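Local coordinates for protein putative DsbA oxidoreductase SCO1869 (PDB 3GL5) that is of unconfirmed function but probably acts as a thiol-disulfide oxidoreductase of the DsbA family, with a thioredoxin-type fold, at residues 104-109 with 164-169. Residues are numbered along the deposited sequence; the frame is centred on the assembly and turned at random.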
# COMPACT_ATOMS: atom_id res chain seq x y z
N HIS A 104 9.83 13.46 -5.45
CA HIS A 104 9.10 12.61 -4.55
C HIS A 104 7.58 12.74 -4.69
O HIS A 104 6.88 11.73 -4.59
CB HIS A 104 9.56 12.80 -3.10
CG HIS A 104 10.90 12.17 -2.82
ND1 HIS A 104 11.07 10.81 -2.74
CD2 HIS A 104 12.13 12.73 -2.64
CE1 HIS A 104 12.35 10.54 -2.48
NE2 HIS A 104 13.01 11.68 -2.41
N ARG A 105 7.09 13.95 -4.90
CA ARG A 105 5.65 14.17 -5.15
C ARG A 105 5.20 13.41 -6.39
O ARG A 105 4.16 12.72 -6.37
CB ARG A 105 5.33 15.66 -5.27
CG ARG A 105 5.62 16.42 -3.97
CD ARG A 105 4.97 17.79 -3.92
NE ARG A 105 5.43 18.68 -5.01
CZ ARG A 105 4.69 19.04 -6.06
NH1 ARG A 105 3.44 18.59 -6.24
NH2 ARG A 105 5.19 19.87 -6.95
N LEU A 106 6.03 13.46 -7.44
CA LEU A 106 5.77 12.71 -8.66
C LEU A 106 5.89 11.21 -8.47
O LEU A 106 5.17 10.46 -9.14
CB LEU A 106 6.67 13.15 -9.82
CG LEU A 106 6.36 14.49 -10.48
CD1 LEU A 106 7.45 14.68 -11.54
CD2 LEU A 106 4.95 14.57 -11.11
N LEU A 107 6.77 10.75 -7.56
CA LEU A 107 6.81 9.33 -7.25
C LEU A 107 5.47 8.86 -6.63
O LEU A 107 5.07 7.72 -6.83
CB LEU A 107 7.99 8.96 -6.34
CG LEU A 107 9.35 9.00 -7.06
CD1 LEU A 107 10.52 9.06 -6.05
CD2 LEU A 107 9.54 7.77 -7.98
N HIS A 108 4.84 9.73 -5.86
CA HIS A 108 3.54 9.44 -5.29
C HIS A 108 2.43 9.45 -6.33
O HIS A 108 1.60 8.59 -6.31
CB HIS A 108 3.24 10.33 -4.07
CG HIS A 108 3.91 9.84 -2.82
ND1 HIS A 108 3.27 9.06 -1.89
CD2 HIS A 108 5.19 9.95 -2.40
CE1 HIS A 108 4.12 8.74 -0.92
NE2 HIS A 108 5.29 9.28 -1.21
N LEU A 109 2.43 10.40 -7.25
CA LEU A 109 1.62 10.23 -8.49
C LEU A 109 1.77 8.84 -9.11
O LEU A 109 0.78 8.09 -9.25
CB LEU A 109 1.93 11.32 -9.51
CG LEU A 109 1.28 11.18 -10.90
CD1 LEU A 109 -0.26 10.95 -10.81
CD2 LEU A 109 1.58 12.41 -11.73
N ALA A 164 0.13 19.19 -4.29
CA ALA A 164 -0.13 17.90 -4.89
C ALA A 164 0.86 16.86 -4.39
O ALA A 164 2.04 16.89 -4.78
CB ALA A 164 -0.07 17.98 -6.42
N TYR A 165 0.36 15.95 -3.54
CA TYR A 165 1.09 14.83 -2.96
C TYR A 165 2.09 15.21 -1.86
O TYR A 165 2.85 14.34 -1.36
CB TYR A 165 1.77 13.96 -4.05
CG TYR A 165 0.76 13.21 -4.85
CD1 TYR A 165 0.04 12.17 -4.28
CD2 TYR A 165 0.49 13.55 -6.17
CE1 TYR A 165 -0.92 11.46 -5.01
CE2 TYR A 165 -0.47 12.85 -6.91
CZ TYR A 165 -1.16 11.80 -6.32
OH TYR A 165 -2.14 11.11 -7.02
N ALA A 166 2.08 16.48 -1.48
CA ALA A 166 2.97 16.96 -0.43
C ALA A 166 2.72 16.23 0.91
O ALA A 166 3.66 15.89 1.63
CB ALA A 166 2.84 18.48 -0.26
N ASP A 167 1.45 16.00 1.22
CA ASP A 167 1.08 15.37 2.49
C ASP A 167 1.65 13.96 2.55
O ASP A 167 2.18 13.51 3.60
CB ASP A 167 -0.44 15.30 2.62
CG ASP A 167 -1.08 16.64 3.04
OD1 ASP A 167 -0.38 17.63 3.39
OD2 ASP A 167 -2.34 16.67 3.07
N GLU A 168 1.55 13.29 1.41
CA GLU A 168 2.00 11.93 1.25
C GLU A 168 3.53 11.84 1.39
O GLU A 168 4.05 10.94 2.03
CB GLU A 168 1.57 11.40 -0.13
CG GLU A 168 0.09 11.06 -0.23
CD GLU A 168 -0.79 12.29 -0.41
OE1 GLU A 168 -0.29 13.44 -0.52
OE2 GLU A 168 -2.01 12.10 -0.45
N VAL A 169 4.25 12.77 0.78
CA VAL A 169 5.70 12.81 0.97
C VAL A 169 6.05 12.99 2.45
O VAL A 169 6.85 12.22 3.00
CB VAL A 169 6.34 13.90 0.11
CG1 VAL A 169 7.87 14.01 0.42
CG2 VAL A 169 6.09 13.55 -1.36
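Arg105, on helix 101-111, reaches across to Ala164 and Tyr165, the two residues that lead into helix 166-178. The contact belongs to the DsbA-like thioredoxin domain. It joins helix 101-111, in what is probably the mostly helical insertion of the DsbA fold, to helix 166-178. Arg105 CB, CG, CD and NE all pass the carbonyl oxygen of Ala164, and of these Arg105 CD comes nearest to Ala164 O, at 3.2 Å. Arg105 CB also lies 4.1 Å from Tyr165 CB. Arg105 CG also touches Val169 CG2 at 3.9 Å. A sharp turn about the CG-CD bond (chi3 -60°) swings NE aside and sets the guanidinium edge toward the same carbonyl. Arg105 NH1 donates to Ala164 O at 2.6 Å, nearly straight (N-H...O 164°) and on a lone pair. NH1 also bonds Val158 O, and NH2 forms a salt bridge with Asp102, so both terminal nitrogens are tied down.

Tyr165 is the N-cap residue of helix 166-178. Its ring lies with one face against the backbone of helix 101-111, and Leu109 N sits 3.7 Å above the ring centre. Its OH bonds Glu112. A serine in place of Tyr165 would probably uncover the helix backbone at His108 and Leu109 and leave Glu112 without this hydroxyl.

His108 turns one ring face to the backbone of Glu168 and Val169, while its NE2 bonds Ser42. At the ring's other nitrogen, His108 ND1 lies 3.4 Å from Glu168 CB.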